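Local coordinates for Ice-binding protein isoform1a (Antarctomyces psychrotrophicus, PDB 7BWX), which probably binds ice, apparently by matching specific water molecules in its prism planes, as an antifreeze protein of an Antarctic ascomycete built as a right-handed beta-helix, at residues Ser159-Val173 and Ala177-Leu191. The protein carries 1 engineered substitution. Sequence-based numbering, arbitrary orientation.
Sequences SSATLGTYSHLEGNV and ALIAAQTGATINGAL
Glu-170 OE2 accepts two hydrogen bonds, both from the same face of its carboxylate. Asn-188 ND2 reaches it across the contact at 3.1 Å, on the syn side but well out of the carboxylate plane. His-168 NE2, from its own strand, reaches it at 2.7 Å and lies above that plane. The bend in the Glu-170 chain (chi2 -85°) sets its carboxylate alongside the Asn-188 side chain, with Glu-170 OE1 3.3 Å from Asn-188 CB. The other ring nitrogen is used too: His-168 ND1 and Thr-186 OG1 share a hydrogen bond of 2.8 Å. A partner at each nitrogen should hold the imidazole against turning. An alanine in place of Glu-170 would take away the shared acceptor and is likely to leave His-168 NE2 and the Asn-188 amide without this mate. Backbone hydrogen bonds between parallel strands join the two coils of the right-handed beta-helix, as from Leu-163 N to Ala-180 O (2.8 Å). Inside, Leu-163 CD1 meets Ile-187 CD1 and Leu-191 CD2, each at 4.0 Å. Where the two type II turns stack, Gly-184 CA sits over a face of the Tyr-166 ring in a CH-pi contact. The chemistry divides by face: apolar side chains stack from coil to coil inside the solenoid, while hydrogen bonds around buried Glu-170 join the outward-facing side.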
# COMPACT_ATOMS: atom_id res chain seq x y z
N SER A 159 1.42 11.90 -2.59
CA SER A 159 2.45 12.33 -1.60
C SER A 159 2.65 11.22 -0.54
O SER A 159 3.37 10.22 -0.84
CB SER A 159 2.18 13.67 -1.00
OG SER A 159 0.89 13.72 -0.36
N SER A 160 1.99 11.34 0.63
CA SER A 160 2.25 10.45 1.77
C SER A 160 0.95 9.82 2.26
O SER A 160 -0.13 10.43 2.11
CB SER A 160 2.96 11.20 2.87
OG SER A 160 4.25 11.63 2.43
N ALA A 161 1.08 8.60 2.79
CA ALA A 161 -0.03 7.82 3.35
C ALA A 161 0.14 7.76 4.86
O ALA A 161 1.27 7.45 5.35
CB ALA A 161 -0.11 6.45 2.74
N THR A 162 -0.98 7.95 5.57
CA THR A 162 -1.07 7.77 7.02
C THR A 162 -2.14 6.70 7.25
O THR A 162 -3.34 6.99 6.94
CB THR A 162 -1.40 9.09 7.72
OG1 THR A 162 -0.53 10.13 7.28
CG2 THR A 162 -1.34 8.95 9.23
N LEU A 163 -1.77 5.53 7.77
CA LEU A 163 -2.76 4.45 8.02
C LEU A 163 -3.14 4.53 9.51
O LEU A 163 -2.25 4.47 10.39
CB LEU A 163 -2.20 3.11 7.57
CG LEU A 163 -1.63 3.07 6.15
CD1 LEU A 163 -1.19 1.68 5.81
CD2 LEU A 163 -2.66 3.60 5.15
N GLY A 164 -4.42 4.65 9.81
CA GLY A 164 -4.81 5.00 11.20
C GLY A 164 -4.66 3.84 12.18
O GLY A 164 -4.50 2.66 11.74
N THR A 165 -4.74 4.13 13.47
CA THR A 165 -4.56 3.12 14.56
C THR A 165 -5.64 2.04 14.44
O THR A 165 -6.83 2.37 14.23
CB THR A 165 -4.56 3.76 15.95
OG1 THR A 165 -5.80 4.46 16.05
CG2 THR A 165 -3.42 4.75 16.15
N TYR A 166 -5.20 0.79 14.38
CA TYR A 166 -6.08 -0.40 14.36
C TYR A 166 -6.86 -0.48 13.07
O TYR A 166 -7.78 -1.32 13.00
CB TYR A 166 -6.90 -0.40 15.66
CG TYR A 166 -5.99 -0.67 16.82
CD1 TYR A 166 -5.41 -1.91 16.91
CD2 TYR A 166 -5.62 0.32 17.72
CE1 TYR A 166 -4.53 -2.23 17.93
CE2 TYR A 166 -4.73 0.03 18.75
CZ TYR A 166 -4.19 -1.25 18.84
OH TYR A 166 -3.29 -1.65 19.78
N SER A 167 -6.48 0.29 12.04
CA SER A 167 -7.11 0.23 10.71
C SER A 167 -6.69 -1.04 10.00
O SER A 167 -5.70 -1.68 10.40
CB SER A 167 -6.75 1.44 9.86
OG SER A 167 -5.35 1.45 9.58
N HIS A 168 -7.42 -1.40 8.96
CA HIS A 168 -7.12 -2.55 8.11
C HIS A 168 -7.19 -2.13 6.65
O HIS A 168 -8.18 -1.52 6.24
CB HIS A 168 -8.06 -3.73 8.39
CG HIS A 168 -7.74 -4.88 7.51
ND1 HIS A 168 -6.58 -5.62 7.70
CD2 HIS A 168 -8.32 -5.36 6.38
CE1 HIS A 168 -6.50 -6.54 6.75
NE2 HIS A 168 -7.57 -6.42 5.95
N LEU A 169 -6.15 -2.46 5.89
CA LEU A 169 -6.08 -2.13 4.45
C LEU A 169 -5.81 -3.41 3.67
O LEU A 169 -5.09 -4.33 4.18
CB LEU A 169 -5.02 -1.06 4.21
CG LEU A 169 -4.82 -0.62 2.77
CD1 LEU A 169 -4.47 0.85 2.68
CD2 LEU A 169 -3.69 -1.43 2.12
N GLU A 170 -6.43 -3.47 2.51
CA GLU A 170 -6.18 -4.48 1.49
C GLU A 170 -5.55 -3.71 0.33
O GLU A 170 -6.10 -2.67 -0.09
CB GLU A 170 -7.48 -5.19 1.09
CG GLU A 170 -8.18 -5.92 2.26
CD GLU A 170 -7.68 -7.32 2.54
OE1 GLU A 170 -7.04 -7.90 1.63
OE2 GLU A 170 -7.93 -7.86 3.65
N GLY A 171 -4.45 -4.23 -0.18
CA GLY A 171 -3.88 -3.75 -1.43
C GLY A 171 -2.44 -3.27 -1.32
O GLY A 171 -1.86 -3.30 -0.23
N ASN A 172 -1.89 -2.89 -2.48
CA ASN A 172 -0.49 -2.42 -2.65
C ASN A 172 -0.49 -0.89 -2.55
O ASN A 172 -1.11 -0.23 -3.38
CB ASN A 172 0.06 -2.96 -3.96
CG ASN A 172 0.03 -4.47 -4.02
OD1 ASN A 172 0.64 -5.13 -3.18
ND2 ASN A 172 -0.64 -5.02 -5.02
N VAL A 173 0.12 -0.38 -1.49
CA VAL A 173 0.26 1.05 -1.24
C VAL A 173 1.59 1.43 -1.89
O VAL A 173 2.62 1.01 -1.39
CB VAL A 173 0.23 1.39 0.25
CG1 VAL A 173 0.37 2.89 0.44
CG2 VAL A 173 -1.03 0.87 0.95
N ALA A 177 6.08 9.43 -1.42
CA ALA A 177 6.93 9.82 -0.28
C ALA A 177 6.68 8.85 0.90
O ALA A 177 6.98 7.67 0.75
CB ALA A 177 6.66 11.25 0.03
N LEU A 178 6.22 9.34 2.04
CA LEU A 178 6.26 8.60 3.32
C LEU A 178 5.07 7.65 3.39
O LEU A 178 3.98 8.03 2.89
CB LEU A 178 6.14 9.60 4.47
CG LEU A 178 6.33 9.01 5.87
CD1 LEU A 178 7.80 8.64 6.05
CD2 LEU A 178 5.93 10.02 6.95
N ILE A 179 5.26 6.48 4.01
CA ILE A 179 4.13 5.64 4.48
C ILE A 179 4.28 5.49 5.96
O ILE A 179 5.30 4.96 6.38
CB ILE A 179 4.01 4.29 3.77
CG1 ILE A 179 3.84 4.46 2.28
CG2 ILE A 179 2.83 3.47 4.33
CD1 ILE A 179 3.91 3.19 1.49
N ALA A 180 3.28 5.91 6.73
CA ALA A 180 3.25 5.77 8.21
C ALA A 180 2.07 4.87 8.58
O ALA A 180 0.92 5.21 8.27
CB ALA A 180 3.17 7.10 8.86
N ALA A 181 2.36 3.71 9.16
CA ALA A 181 1.35 2.81 9.71
C ALA A 181 1.33 3.04 11.22
O ALA A 181 2.32 2.75 11.92
CB ALA A 181 1.66 1.41 9.27
N GLN A 182 0.23 3.59 11.71
CA GLN A 182 0.07 3.89 13.14
C GLN A 182 -0.28 2.61 13.91
O GLN A 182 -0.55 1.55 13.29
CB GLN A 182 -0.96 5.00 13.33
CG GLN A 182 -0.48 6.32 12.74
CD GLN A 182 -1.49 7.44 12.87
OE1 GLN A 182 -2.67 7.25 13.05
NE2 GLN A 182 -0.98 8.65 12.79
N THR A 183 -0.19 2.71 15.24
CA THR A 183 -0.32 1.58 16.18
C THR A 183 -1.42 0.64 15.73
O THR A 183 -2.58 1.01 15.66
CB THR A 183 -0.62 2.07 17.61
OG1 THR A 183 0.26 3.17 17.87
CG2 THR A 183 -0.40 0.99 18.65
N GLY A 184 -1.04 -0.59 15.48
CA GLY A 184 -1.97 -1.71 15.33
C GLY A 184 -2.54 -1.77 13.94
O GLY A 184 -3.33 -2.71 13.72
N ALA A 185 -2.20 -0.85 13.04
CA ALA A 185 -2.72 -0.98 11.65
C ALA A 185 -2.28 -2.31 11.05
O ALA A 185 -1.12 -2.76 11.26
CB ALA A 185 -2.32 0.20 10.81
N THR A 186 -3.15 -2.91 10.24
CA THR A 186 -2.89 -4.20 9.58
C THR A 186 -3.10 -4.01 8.09
O THR A 186 -3.96 -3.17 7.66
CB THR A 186 -3.74 -5.33 10.18
OG1 THR A 186 -5.13 -5.04 9.99
CG2 THR A 186 -3.45 -5.52 11.65
N ILE A 187 -2.32 -4.75 7.32
CA ILE A 187 -2.31 -4.66 5.84
C ILE A 187 -2.17 -6.08 5.29
O ILE A 187 -1.24 -6.81 5.65
CB ILE A 187 -1.17 -3.72 5.36
CG1 ILE A 187 -1.33 -2.30 5.87
CG2 ILE A 187 -1.11 -3.71 3.83
CD1 ILE A 187 -0.57 -2.01 7.15
N ASN A 188 -3.08 -6.43 4.40
CA ASN A 188 -2.96 -7.54 3.45
C ASN A 188 -2.62 -6.90 2.13
O ASN A 188 -3.53 -6.36 1.44
CB ASN A 188 -4.25 -8.38 3.34
CG ASN A 188 -4.43 -9.28 4.55
OD1 ASN A 188 -3.45 -9.70 5.21
ND2 ASN A 188 -5.68 -9.58 4.87
N GLY A 189 -1.32 -6.89 1.84
CA GLY A 189 -0.77 -6.15 0.69
C GLY A 189 0.66 -5.78 0.98
O GLY A 189 1.42 -6.64 1.50
N ALA A 190 1.02 -4.54 0.71
CA ALA A 190 2.44 -4.11 0.73
C ALA A 190 2.53 -2.61 0.92
O ALA A 190 1.59 -1.92 0.53
CB ALA A 190 3.10 -4.56 -0.54
N LEU A 191 3.62 -2.16 1.55
CA LEU A 191 3.92 -0.74 1.77
C LEU A 191 5.18 -0.39 0.97
O LEU A 191 6.28 -0.78 1.40
CB LEU A 191 4.10 -0.47 3.27
CG LEU A 191 2.93 -0.92 4.14
CD1 LEU A 191 3.22 -0.63 5.58
CD2 LEU A 191 1.61 -0.31 3.72
O HOH W 1 -5.41 6.98 13.68
O HOH W 2 -4.19 -0.19 7.76
O HOH W 3 -6.51 -3.68 12.05